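Local atomic coordinates of Cg3027-pa (Drosophila melanogaster, PDB entry 2VHH), a protein that probably hydrolyses N-carbamoyl-beta-alanine and N-carbamoyl-beta-aminoisobutyrate to the free beta-amino acids, ammonia and carbon dioxide, in pyrimidine degradation. Residues Y235-H239 with L268-E272; W243-G247 with N280-T284; L40-A44 with A109-C113; V116-W122 with M161-I167; F128-E132 with F295-Y299. All blocks are in the same frame, centred on the assembly; numbering follows the deposited sequence.

In the fold
From the N terminus, contact 3 closes first. It joins the start of helix 42-50 to the end of helix 90-110. Contact 4 follows in series and pairs strands 115-118 and 162-171 of the seven-stranded sheet. The two touch where Met161 packs on Ala109 and Cys113. Contact 5 opens before contact 4 closes, so these cross. Its loop ends at 295-299, enclosing contacts 1 and 2. These last two cross each other, and the Arg237 carbonyl is hydrogen-bonded to Trp243 NE1. Contact 1 joins the turn after strand 227-231 to helix 266-280; contact 2 joins helix 240-248 to the end of that helix and strand 283-295. Both touch a second subunit; contact 5 lies at a third.

Contact 1: residues Y235-H239 with L268-E272; sequences YGRHH and LWSIE
Tyr235 to His238 continue a 3-10 segment that starts before them. His238 N is hydrogen-bonded to Tyr235 O at 3.1 Å and His239 N to Gly236 O at 3.0 Å. His239 takes the N-cap position of helix 240-248. The partner, 268-272, is part of helix 266-280; Glu272 N donates to Leu268 O at 3.1 Å. The CA atoms come nearest at Arg237 and Glu272, 6.4 Å apart. Glu272, with chi1 m and chi2 t, points toward the turn. Its OE1 accepts a very short, nearly linear hydrogen bond from His238 ND1, at 2.3 Å. This His-carboxylate pair is buried, and His238 comes four residues after Cys234. In the nitrilase superfamily the turn after such a strand carries the nucleophilic cysteine; Cys234, after strand 227-231, is consistent with that role. His238 has chi1 m, and its CE1 rests 3.7 Å from Leu268 CD1. Arg237, with chi1 and chi2 both t, places CD 3.9 Å from Trp269 CZ3. Its NH1 is 4.1 Å from Glu272 OE2, so the charges attract without a salt bridge. Trp269 has chi1 t and donates from NE1 to Ser317 O. The ring of Phe357 from a neighbouring subunit meets that of His238.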
# COMPACT_ATOMS: atom_id res chain seq x y z
N TYR C 235 -21.37 6.15 -28.76
CA TYR C 235 -19.91 6.14 -28.74
C TYR C 235 -19.31 5.25 -27.64
O TYR C 235 -18.15 4.85 -27.74
CB TYR C 235 -19.43 7.58 -28.60
CG TYR C 235 -17.94 7.84 -28.71
CD1 TYR C 235 -17.27 7.71 -29.92
CD2 TYR C 235 -17.22 8.29 -27.60
CE1 TYR C 235 -15.91 8.00 -30.02
CE2 TYR C 235 -15.87 8.57 -27.69
CZ TYR C 235 -15.22 8.43 -28.90
OH TYR C 235 -13.88 8.70 -28.99
N GLY C 236 -20.10 4.92 -26.62
CA GLY C 236 -19.66 4.00 -25.56
C GLY C 236 -19.38 2.61 -26.11
O GLY C 236 -18.72 1.78 -25.45
N ARG C 237 -19.91 2.36 -27.30
CA ARG C 237 -19.63 1.20 -28.14
C ARG C 237 -18.13 0.89 -28.22
O ARG C 237 -17.73 -0.28 -28.23
CB ARG C 237 -20.09 1.55 -29.54
CG ARG C 237 -20.54 0.46 -30.46
CD ARG C 237 -20.62 1.02 -31.88
NE ARG C 237 -20.70 2.49 -31.86
CZ ARG C 237 -20.31 3.29 -32.85
NH1 ARG C 237 -19.80 2.80 -33.98
NH2 ARG C 237 -20.42 4.60 -32.70
N HIS C 238 -17.31 1.94 -28.29
CA HIS C 238 -15.87 1.82 -28.50
C HIS C 238 -15.07 1.60 -27.21
O HIS C 238 -13.84 1.56 -27.24
CB HIS C 238 -15.32 3.05 -29.22
CG HIS C 238 -16.01 3.36 -30.52
ND1 HIS C 238 -16.14 2.43 -31.53
CD2 HIS C 238 -16.59 4.49 -30.97
CE1 HIS C 238 -16.77 2.98 -32.55
NE2 HIS C 238 -17.05 4.23 -32.24
N HIS C 239 -15.77 1.46 -26.09
CA HIS C 239 -15.11 1.34 -24.79
C HIS C 239 -15.43 0.02 -24.10
O HIS C 239 -16.46 -0.11 -23.46
CB HIS C 239 -15.48 2.53 -23.90
CG HIS C 239 -14.83 3.81 -24.33
ND1 HIS C 239 -15.43 4.69 -25.19
CD2 HIS C 239 -13.61 4.33 -24.04
CE1 HIS C 239 -14.62 5.71 -25.41
NE2 HIS C 239 -13.51 5.52 -24.72
N LEU C 268 -16.33 -1.44 -38.14
CA LEU C 268 -16.36 -1.67 -36.70
C LEU C 268 -17.72 -2.18 -36.20
O LEU C 268 -17.79 -2.89 -35.19
CB LEU C 268 -15.94 -0.42 -35.91
CG LEU C 268 -14.93 0.62 -36.42
CD1 LEU C 268 -14.66 1.62 -35.31
CD2 LEU C 268 -13.64 0.04 -36.93
N TRP C 269 -18.78 -1.82 -36.91
CA TRP C 269 -20.15 -2.14 -36.48
C TRP C 269 -20.37 -3.60 -36.12
O TRP C 269 -20.99 -3.90 -35.11
CB TRP C 269 -21.18 -1.71 -37.54
CG TRP C 269 -22.59 -1.78 -37.04
CD1 TRP C 269 -23.56 -2.67 -37.43
CD2 TRP C 269 -23.18 -0.94 -36.05
NE1 TRP C 269 -24.72 -2.43 -36.74
CE2 TRP C 269 -24.52 -1.37 -35.89
CE3 TRP C 269 -22.72 0.14 -35.28
CZ2 TRP C 269 -25.40 -0.76 -34.99
CZ3 TRP C 269 -23.59 0.74 -34.39
CH2 TRP C 269 -24.93 0.29 -34.25
N SER C 270 -19.84 -4.50 -36.94
CA SER C 270 -19.98 -5.94 -36.72
C SER C 270 -19.05 -6.49 -35.63
O SER C 270 -19.17 -7.64 -35.21
CB SER C 270 -19.74 -6.70 -38.04
OG SER C 270 -18.48 -6.36 -38.61
N ILE C 271 -18.13 -5.65 -35.16
CA ILE C 271 -17.06 -6.10 -34.29
C ILE C 271 -17.32 -5.77 -32.83
O ILE C 271 -17.28 -6.66 -31.97
CB ILE C 271 -15.71 -5.46 -34.71
CG1 ILE C 271 -15.41 -5.73 -36.20
CG2 ILE C 271 -14.58 -5.91 -33.79
CD1 ILE C 271 -15.14 -7.19 -36.57
N GLU C 272 -17.60 -4.51 -32.54
CA GLU C 272 -17.60 -4.05 -31.14
C GLU C 272 -18.75 -4.58 -30.27
O GLU C 272 -18.51 -5.12 -29.19
CB GLU C 272 -17.50 -2.52 -31.08
CG GLU C 272 -16.21 -1.99 -31.72
CD GLU C 272 -16.23 -0.48 -31.99
OE1 GLU C 272 -15.40 0.23 -31.39
OE2 GLU C 272 -17.08 -0.02 -32.81

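Contact 2: residues W243-G247 with N280-T284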
# COMPACT_ATOMS: atom_id res chain seq x y z
N TRP C 243 -18.76 -1.51 -21.54
CA TRP C 243 -19.46 -2.77 -21.67
C TRP C 243 -19.22 -3.64 -20.45
O TRP C 243 -20.16 -4.26 -19.93
CB TRP C 243 -18.96 -3.52 -22.89
CG TRP C 243 -19.35 -2.97 -24.24
CD1 TRP C 243 -18.52 -2.36 -25.12
CD2 TRP C 243 -20.63 -3.05 -24.89
NE1 TRP C 243 -19.20 -2.03 -26.27
CE2 TRP C 243 -20.50 -2.45 -26.16
CE3 TRP C 243 -21.88 -3.56 -24.52
CZ2 TRP C 243 -21.56 -2.35 -27.06
CZ3 TRP C 243 -22.94 -3.47 -25.41
CH2 TRP C 243 -22.77 -2.86 -26.66
N MET C 244 -17.97 -3.69 -20.00
CA MET C 244 -17.59 -4.58 -18.90
C MET C 244 -18.29 -4.23 -17.59
O MET C 244 -18.70 -5.11 -16.83
CB MET C 244 -16.08 -4.57 -18.71
CG MET C 244 -15.57 -5.67 -17.80
SD MET C 244 -13.80 -5.50 -17.57
CE MET C 244 -13.52 -6.56 -16.15
N MET C 245 -18.45 -2.93 -17.34
CA MET C 245 -19.01 -2.47 -16.08
C MET C 245 -20.51 -2.79 -15.99
O MET C 245 -21.00 -3.17 -14.93
CB MET C 245 -18.71 -0.99 -15.89
CG MET C 245 -18.88 -0.51 -14.46
SD MET C 245 -17.95 -1.47 -13.26
CE MET C 245 -19.06 -1.42 -11.84
N PHE C 246 -21.22 -2.68 -17.11
CA PHE C 246 -22.61 -3.14 -17.15
C PHE C 246 -22.69 -4.62 -16.83
O PHE C 246 -23.61 -5.06 -16.15
CB PHE C 246 -23.25 -2.88 -18.50
CG PHE C 246 -23.46 -1.43 -18.80
CD1 PHE C 246 -22.91 -0.86 -19.94
CD2 PHE C 246 -24.21 -0.63 -17.94
CE1 PHE C 246 -23.10 0.47 -20.23
CE2 PHE C 246 -24.40 0.70 -18.21
CZ PHE C 246 -23.85 1.26 -19.36
N GLY C 247 -21.71 -5.39 -17.32
CA GLY C 247 -21.62 -6.82 -17.03
C GLY C 247 -21.37 -7.09 -15.56
O GLY C 247 -22.02 -7.94 -14.96
N ASN C 280 -18.45 -10.47 -22.04
CA ASN C 280 -19.25 -10.27 -20.85
C ASN C 280 -20.37 -11.27 -20.68
O ASN C 280 -21.13 -11.19 -19.71
CB ASN C 280 -19.83 -8.88 -20.85
CG ASN C 280 -18.77 -7.83 -20.77
OD1 ASN C 280 -18.22 -7.58 -19.70
ND2 ASN C 280 -18.47 -7.20 -21.90
N SER C 281 -20.45 -12.22 -21.60
CA SER C 281 -21.45 -13.28 -21.57
C SER C 281 -22.87 -12.79 -21.29
O SER C 281 -23.57 -13.27 -20.39
CB SER C 281 -20.99 -14.41 -20.66
OG SER C 281 -19.89 -15.05 -21.30
N TYR C 282 -23.28 -11.80 -22.07
CA TYR C 282 -24.65 -11.33 -22.07
C TYR C 282 -25.08 -11.04 -23.49
O TYR C 282 -24.29 -11.18 -24.42
CB TYR C 282 -24.85 -10.11 -21.15
CG TYR C 282 -23.97 -8.89 -21.39
CD1 TYR C 282 -23.55 -8.10 -20.32
CD2 TYR C 282 -23.55 -8.53 -22.67
CE1 TYR C 282 -22.75 -6.98 -20.51
CE2 TYR C 282 -22.73 -7.42 -22.87
CZ TYR C 282 -22.34 -6.65 -21.78
OH TYR C 282 -21.54 -5.54 -21.97
N PHE C 283 -26.34 -10.63 -23.66
CA PHE C 283 -26.87 -10.27 -24.97
C PHE C 283 -26.61 -8.82 -25.29
O PHE C 283 -26.63 -7.98 -24.41
CB PHE C 283 -28.37 -10.56 -25.04
CG PHE C 283 -28.70 -12.03 -25.12
CD1 PHE C 283 -28.95 -12.76 -23.97
CD2 PHE C 283 -28.77 -12.67 -26.34
CE1 PHE C 283 -29.26 -14.12 -24.04
CE2 PHE C 283 -29.08 -14.02 -26.43
CZ PHE C 283 -29.33 -14.75 -25.28
N THR C 284 -26.39 -8.54 -26.56
CA THR C 284 -26.04 -7.22 -27.03
C THR C 284 -27.01 -6.82 -28.14
O THR C 284 -27.30 -7.63 -29.03
CB THR C 284 -24.57 -7.28 -27.49
OG1 THR C 284 -23.74 -6.62 -26.52
CG2 THR C 284 -24.39 -6.65 -28.84
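Asn280 stands at the end of helix 266-280 and points toward helix 240-248. Its OD1 comes 3.2 Å from Met244 CA, while ND2, 3.8 Å from Trp243 CB, is hydrogen-bonded to Ala276 O in its own helix. Gly247 is the nearest backbone partner, with its CA 5.7 Å from Asn280 CA. A CB on Gly247 would collide with Asn280 OD1 and crowd the Tyr282 ring. Ser281 has positive phi and closes the helix in a Schellman motif. This turns the chain into strand 283-295. Tyr282, with chi1 p, reaches across, and its OH donates to Trp243 O at 2.8 Å. The same carbonyl accepts from Gly247 N within the helix, at 3.2 Å. The ring edge of Tyr282 faces Gly247, with CE1 3.7 Å from Gly247 CA. Phe283 has backbone hydrogen bonds to Glu252 and Val254, beside strand 253-258. Helix 266-280 links these parallel strands in a beta-alpha-beta crossover. Thr284 OG1 lies 3.4 Å from Trp243 CZ3 and makes a weak hydrogen bond to Ala273 O. Trp243 NE1 donates to Arg237 O. One hydrogen bond crosses the contact; the rest is close packing of polar atoms and rings, and the buried hydroxyl shares its carbonyl with the helix.

Contact 3: residues L40-A44 with A109-C113; sequences LPTSA and AEAGC
This is a partly buried packing contact between the start of helix 42-50 and the end of helix 90-110, beside strands 54-59 and 337-344 of the seven-stranded sheet. Leu40 is extended, Pro41 holds the N-cap position with phi -50° and psi 142°, and residues 42-44 are helical. The CA atoms come nearest at Ala44 and Glu110, 5.5 Å apart. Ser43 takes chi1 p and donates a hydrogen bond from OG to Glu110 OE1 at 2.8 Å. Glu110 has chi1 m and chi2 t, which brings its carboxylate to that hydroxyl. Pro41 CG lies 3.3 Å from Glu110 O. Ala111 CB is 4.1 Å from Ala44 CB and 4.0 Å from Leu40 CD2. Leu40 and Ala111 both also touch Val340, and Leu40 and Ala44 touch Ile55. Gly112 has phi 89° and psi 24°, and its N is hydrogen-bonded to Ala109 O at 3.0 Å. At these angles a side chain would jam against the preceding carbonyl. The turn is a Schellman motif, by which the chain leaves helix 90-110 before strand 115-118.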
# COMPACT_ATOMS: atom_id res chain seq x y z
N LEU C 40 -43.30 -15.11 -37.54
CA LEU C 40 -44.01 -13.99 -36.94
C LEU C 40 -45.48 -14.00 -37.31
O LEU C 40 -45.84 -14.40 -38.41
CB LEU C 40 -43.38 -12.66 -37.34
CG LEU C 40 -41.96 -12.42 -36.84
CD1 LEU C 40 -41.33 -11.24 -37.58
CD2 LEU C 40 -41.92 -12.22 -35.32
N PRO C 41 -46.35 -13.55 -36.38
CA PRO C 41 -47.77 -13.42 -36.66
C PRO C 41 -48.03 -12.65 -37.94
O PRO C 41 -47.32 -11.69 -38.24
CB PRO C 41 -48.28 -12.63 -35.46
CG PRO C 41 -47.39 -13.04 -34.37
CD PRO C 41 -46.04 -13.17 -34.99
N THR C 42 -49.03 -13.09 -38.69
CA THR C 42 -49.34 -12.53 -40.01
C THR C 42 -49.76 -11.04 -39.95
O THR C 42 -49.48 -10.28 -40.89
CB THR C 42 -50.38 -13.41 -40.76
OG1 THR C 42 -50.56 -12.93 -42.09
CG2 THR C 42 -51.74 -13.44 -40.04
N SER C 43 -50.40 -10.65 -38.85
CA SER C 43 -50.86 -9.27 -38.64
C SER C 43 -49.69 -8.30 -38.48
O SER C 43 -49.74 -7.17 -38.97
CB SER C 43 -51.77 -9.20 -37.41
OG SER C 43 -51.04 -9.50 -36.24
N ALA C 44 -48.66 -8.75 -37.79
CA ALA C 44 -47.44 -8.00 -37.59
C ALA C 44 -46.73 -7.76 -38.92
O ALA C 44 -46.23 -6.67 -39.17
CB ALA C 44 -46.53 -8.73 -36.62
N ALA C 109 -45.57 -5.20 -30.68
CA ALA C 109 -46.56 -5.74 -29.74
C ALA C 109 -47.25 -6.98 -30.29
O ALA C 109 -47.36 -8.00 -29.61
CB ALA C 109 -47.58 -4.68 -29.37
N GLU C 110 -47.72 -6.89 -31.53
CA GLU C 110 -48.42 -7.99 -32.16
C GLU C 110 -47.49 -9.14 -32.55
O GLU C 110 -47.94 -10.25 -32.79
CB GLU C 110 -49.26 -7.49 -33.33
CG GLU C 110 -50.56 -6.84 -32.87
CD GLU C 110 -51.44 -6.35 -34.01
OE1 GLU C 110 -51.45 -7.01 -35.07
OE2 GLU C 110 -52.12 -5.30 -33.84
N ALA C 111 -46.19 -8.85 -32.63
CA ALA C 111 -45.17 -9.89 -32.83
C ALA C 111 -44.83 -10.58 -31.50
O ALA C 111 -44.07 -11.55 -31.48
CB ALA C 111 -43.92 -9.31 -33.45
N GLY C 112 -45.39 -10.05 -30.41
CA GLY C 112 -45.23 -10.63 -29.08
C GLY C 112 -44.02 -10.14 -28.30
O GLY C 112 -43.54 -10.85 -27.42
N CYS C 113 -43.51 -8.95 -28.61
CA CYS C 113 -42.35 -8.41 -27.89
C CYS C 113 -42.68 -8.03 -26.46
O CYS C 113 -43.82 -7.73 -26.14
CB CYS C 113 -41.76 -7.22 -28.62
SG CYS C 113 -40.93 -7.70 -30.12

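Contact 4: residues V116-W122 with M161-I167; sequences VCTQEAW and MVIIHSI
Val116, Ser166 and Ile164 bury the most surface here. Strands 116-118 and 162-167 run parallel, with axes 4.7 Å apart at 6°. Val116 pairs with Ile163 and Cys117 with Ile164. Val116 N donates to Val162 O at 2.9 Å, Ile164 N to Val116 O at 2.8 Å, and Thr118 N to Ile164 O at 3.0 Å. Val116, with chi1 t, packs CG2 against Met161 SD at 3.6 Å. On the other face Ile164 CG2 meets Cys117 SG at 4.0 Å. Helix 147-158 links the strands in a beta-alpha-beta crossover. After Thr118 the regular pairing ends, and Ser166 makes three hydrogen bonds. Its N donates to Thr118 OG1 and its O accepts from Trp122 N, both at 3.1 Å. Its OG, chi1 t, takes a weak one from Ala121 N at 3.3 Å. Ala121 has positive phi. This bend carries Glu120, salt-bridged to Lys197 and touching Cys234, consistent with the Glu-Lys-Cys triad of the nitrilase superfamily. Trp122, chi1 p, donates weakly from NE1 to His165 ND1 at 3.4 Å.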
# COMPACT_ATOMS: atom_id res chain seq x y z
N VAL C 116 -39.00 -3.19 -26.06
CA VAL C 116 -38.72 -2.52 -27.32
C VAL C 116 -37.74 -1.37 -27.07
O VAL C 116 -37.82 -0.68 -26.05
CB VAL C 116 -40.03 -2.04 -28.00
CG1 VAL C 116 -39.74 -1.17 -29.21
CG2 VAL C 116 -40.88 -3.24 -28.42
N CYS C 117 -36.80 -1.19 -27.99
CA CYS C 117 -35.77 -0.16 -27.84
C CYS C 117 -35.58 0.65 -29.11
O CYS C 117 -35.66 0.13 -30.20
CB CYS C 117 -34.45 -0.80 -27.46
SG CYS C 117 -33.10 0.37 -27.26
N THR C 118 -35.31 1.94 -28.94
CA THR C 118 -35.04 2.84 -30.06
C THR C 118 -33.55 3.04 -30.35
O THR C 118 -32.68 2.65 -29.58
CB THR C 118 -35.67 4.25 -29.83
OG1 THR C 118 -34.87 4.98 -28.87
CG2 THR C 118 -37.14 4.15 -29.36
N GLN C 119 -33.26 3.67 -31.48
CA GLN C 119 -31.92 4.14 -31.80
C GLN C 119 -31.64 5.39 -30.96
O GLN C 119 -32.51 5.85 -30.20
CB GLN C 119 -31.84 4.46 -33.29
CG GLN C 119 -32.96 5.41 -33.76
CD GLN C 119 -33.14 5.43 -35.26
OE1 GLN C 119 -32.80 4.47 -35.94
NE2 GLN C 119 -33.70 6.52 -35.79
N GLU C 120 -30.43 5.95 -31.09
CA GLU C 120 -30.06 7.15 -30.34
C GLU C 120 -30.81 8.38 -30.84
O GLU C 120 -31.01 8.55 -32.04
CB GLU C 120 -28.55 7.41 -30.40
CG GLU C 120 -28.08 8.47 -29.42
CD GLU C 120 -26.64 8.90 -29.65
OE1 GLU C 120 -26.09 8.65 -30.74
OE2 GLU C 120 -26.05 9.51 -28.73
N ALA C 121 -31.20 9.24 -29.89
CA ALA C 121 -31.86 10.51 -30.18
C ALA C 121 -32.92 10.36 -31.27
O ALA C 121 -32.92 11.09 -32.25
CB ALA C 121 -30.82 11.58 -30.54
N TRP C 122 -33.82 9.41 -31.06
CA TRP C 122 -34.73 8.92 -32.10
C TRP C 122 -35.75 9.95 -32.53
O TRP C 122 -36.33 9.88 -33.61
CB TRP C 122 -35.44 7.66 -31.60
CG TRP C 122 -36.46 7.89 -30.51
CD1 TRP C 122 -36.21 8.07 -29.18
CD2 TRP C 122 -37.88 7.92 -30.66
NE1 TRP C 122 -37.39 8.23 -28.49
CE2 TRP C 122 -38.43 8.15 -29.38
CE3 TRP C 122 -38.75 7.80 -31.76
CZ2 TRP C 122 -39.81 8.24 -29.16
CZ3 TRP C 122 -40.11 7.90 -31.54
CH2 TRP C 122 -40.63 8.12 -30.25
N MET C 161 -45.45 -3.86 -22.25
CA MET C 161 -44.04 -4.02 -22.64
C MET C 161 -43.12 -2.91 -22.11
O MET C 161 -43.52 -1.76 -22.00
CB MET C 161 -43.88 -4.21 -24.16
CG MET C 161 -44.30 -3.03 -25.06
SD MET C 161 -44.11 -3.25 -26.88
CE MET C 161 -44.51 -4.99 -27.07
N VAL C 162 -41.90 -3.30 -21.74
CA VAL C 162 -40.83 -2.37 -21.35
C VAL C 162 -40.39 -1.61 -22.60
O VAL C 162 -40.15 -2.21 -23.64
CB VAL C 162 -39.60 -3.12 -20.74
CG1 VAL C 162 -38.44 -2.17 -20.45
CG2 VAL C 162 -40.00 -3.86 -19.48
N ILE C 163 -40.31 -0.29 -22.49
CA ILE C 163 -39.83 0.53 -23.60
C ILE C 163 -38.57 1.30 -23.19
O ILE C 163 -38.56 2.00 -22.18
CB ILE C 163 -40.94 1.49 -24.13
CG1 ILE C 163 -42.13 0.67 -24.62
CG2 ILE C 163 -40.39 2.43 -25.21
CD1 ILE C 163 -43.24 1.44 -25.31
N ILE C 164 -37.52 1.13 -23.98
CA ILE C 164 -36.30 1.90 -23.79
C ILE C 164 -36.17 2.88 -24.94
O ILE C 164 -36.24 2.49 -26.10
CB ILE C 164 -35.06 0.99 -23.68
CG1 ILE C 164 -35.17 0.11 -22.44
CG2 ILE C 164 -33.78 1.82 -23.58
CD1 ILE C 164 -34.24 -1.07 -22.41
N HIS C 165 -36.01 4.16 -24.62
CA HIS C 165 -35.81 5.16 -25.67
C HIS C 165 -34.70 6.15 -25.36
O HIS C 165 -34.41 6.43 -24.19
CB HIS C 165 -37.11 5.87 -26.03
CG HIS C 165 -37.64 6.76 -24.96
ND1 HIS C 165 -37.89 8.10 -25.17
CD2 HIS C 165 -38.00 6.51 -23.68
CE1 HIS C 165 -38.37 8.64 -24.06
NE2 HIS C 165 -38.45 7.69 -23.14
N SER C 166 -34.08 6.66 -26.41
CA SER C 166 -32.94 7.56 -26.28
C SER C 166 -33.31 8.96 -26.79
O SER C 166 -33.74 9.11 -27.94
CB SER C 166 -31.75 6.97 -27.05
OG SER C 166 -30.59 7.79 -26.96
N ILE C 167 -33.16 9.96 -25.93
CA ILE C 167 -33.53 11.34 -26.23
C ILE C 167 -32.50 12.35 -25.72
O ILE C 167 -31.68 12.03 -24.86
CB ILE C 167 -34.89 11.75 -25.56
CG1 ILE C 167 -34.84 11.52 -24.05
CG2 ILE C 167 -36.07 11.03 -26.21
CD1 ILE C 167 -35.43 12.66 -23.26

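Contact 5: residues F128-E132 with F295-Y299; sequences FCTRE and FPNEY
Phe128 begins a short run of helical backbone angles and points away from 295-299, its ring meeting Phe126 and Tyr211. Cys129 points toward the partner, with chi1 p. Its SG sits over the face of the Tyr299 ring, 4.1 Å from the centroid, and obliquely by Phe295, with SG 3.4 Å from CE1. Thr130 is the nearest backbone partner, its CA 5.5 Å from Tyr299 CA. With chi1 p it sets CG2 over the Phe295 ring in a CH-pi contact, 4.1 Å from the centroid, and its OG1 donates to Ala127 O. Phe295 has chi1 m and Tyr299 chi1 p. Between them the chain turns a corner at Pro296 and Asn297, leaving strand 283-295 for strand 298-299. Phe295 and Tyr299 have backbone hydrogen bonds to Lys309 and His308, so 295-299 is one arm of an antiparallel pairing with strand 308-315, near a neighbouring subunit. Arg131 ends the helical run in a left-handed conformation, phi 66° and psi 15°, and its NH2 donates to Thr300 O of that subunit. Glu132 has an extended backbone (phi -85°, psi 140°), chi1 m and chi2 t, and its OE1 accepts from Asn297 ND2 at 2.8 Å. Its OE2 accepts from Trp136 NE1.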
# COMPACT_ATOMS: atom_id res chain seq x y z
N PHE C 128 -26.28 17.45 -34.68
CA PHE C 128 -25.03 17.78 -33.98
C PHE C 128 -23.86 18.03 -34.93
O PHE C 128 -22.80 18.48 -34.49
CB PHE C 128 -24.70 16.70 -32.95
CG PHE C 128 -25.88 16.26 -32.14
CD1 PHE C 128 -26.37 17.05 -31.11
CD2 PHE C 128 -26.52 15.06 -32.41
CE1 PHE C 128 -27.48 16.66 -30.36
CE2 PHE C 128 -27.63 14.66 -31.66
CZ PHE C 128 -28.11 15.46 -30.63
N CYS C 129 -24.06 17.74 -36.21
CA CYS C 129 -23.06 18.00 -37.24
C CYS C 129 -22.98 19.49 -37.60
O CYS C 129 -21.93 19.97 -38.02
CB CYS C 129 -23.36 17.18 -38.49
SG CYS C 129 -24.96 17.57 -39.23
N THR C 130 -24.09 20.19 -37.44
CA THR C 130 -24.19 21.62 -37.75
C THR C 130 -23.49 22.48 -36.69
O THR C 130 -22.96 23.55 -37.00
CB THR C 130 -25.68 22.05 -37.88
OG1 THR C 130 -26.36 21.81 -36.65
CG2 THR C 130 -26.38 21.26 -38.98
N ARG C 131 -23.50 21.99 -35.46
CA ARG C 131 -22.99 22.71 -34.28
C ARG C 131 -23.82 23.96 -33.93
O ARG C 131 -23.39 24.81 -33.15
CB ARG C 131 -21.51 23.04 -34.43
CG ARG C 131 -20.61 21.97 -33.88
CD ARG C 131 -19.24 22.03 -34.52
NE ARG C 131 -18.71 23.38 -34.55
CZ ARG C 131 -18.45 24.07 -35.66
NH1 ARG C 131 -18.67 23.52 -36.85
NH2 ARG C 131 -17.97 25.30 -35.57
N GLU C 132 -25.02 24.04 -34.51
CA GLU C 132 -25.94 25.11 -34.20
C GLU C 132 -26.75 24.75 -32.96
O GLU C 132 -27.16 23.61 -32.79
CB GLU C 132 -26.89 25.38 -35.37
CG GLU C 132 -26.23 25.76 -36.68
CD GLU C 132 -27.17 25.69 -37.87
OE1 GLU C 132 -26.74 26.11 -38.96
OE2 GLU C 132 -28.32 25.20 -37.74
N PHE C 295 -29.52 19.50 -44.00
CA PHE C 295 -29.79 20.60 -43.08
C PHE C 295 -29.85 21.95 -43.77
O PHE C 295 -29.29 22.10 -44.86
CB PHE C 295 -28.73 20.60 -41.99
CG PHE C 295 -28.76 19.37 -41.13
CD1 PHE C 295 -27.96 18.28 -41.43
CD2 PHE C 295 -29.62 19.30 -40.04
CE1 PHE C 295 -28.00 17.13 -40.64
CE2 PHE C 295 -29.66 18.16 -39.25
CZ PHE C 295 -28.85 17.07 -39.54
N PRO C 296 -30.54 22.94 -43.16
CA PRO C 296 -30.75 24.28 -43.75
C PRO C 296 -29.47 24.98 -44.20
O PRO C 296 -29.42 25.53 -45.29
CB PRO C 296 -31.42 25.08 -42.62
CG PRO C 296 -31.29 24.23 -41.39
CD PRO C 296 -31.22 22.82 -41.85
N ASN C 297 -28.44 24.95 -43.36
CA ASN C 297 -27.22 25.70 -43.62
C ASN C 297 -26.00 24.79 -43.85
O ASN C 297 -25.99 23.63 -43.43
CB ASN C 297 -26.95 26.69 -42.47
CG ASN C 297 -28.22 27.42 -42.02
OD1 ASN C 297 -28.86 28.14 -42.80
ND2 ASN C 297 -28.58 27.25 -40.75
N GLU C 298 -24.98 25.33 -44.53
CA GLU C 298 -23.68 24.67 -44.72
C GLU C 298 -22.99 24.35 -43.40
O GLU C 298 -23.12 25.10 -42.43
CB GLU C 298 -22.73 25.60 -45.47
CG GLU C 298 -22.98 25.78 -46.95
CD GLU C 298 -21.90 26.65 -47.60
OE1 GLU C 298 -21.03 27.19 -46.88
OE2 GLU C 298 -21.93 26.80 -48.85
N TYR C 299 -22.22 23.26 -43.39
CA TYR C 299 -21.32 22.94 -42.28
C TYR C 299 -20.06 22.23 -42.81
O TYR C 299 -20.09 21.66 -43.90
CB TYR C 299 -22.03 22.09 -41.21
CG TYR C 299 -22.41 20.71 -41.69
CD1 TYR C 299 -21.49 19.66 -41.65
CD2 TYR C 299 -23.68 20.45 -42.21
CE1 TYR C 299 -21.82 18.40 -42.12
CE2 TYR C 299 -24.03 19.19 -42.68
CZ TYR C 299 -23.09 18.17 -42.63
OH TYR C 299 -23.41 16.91 -43.09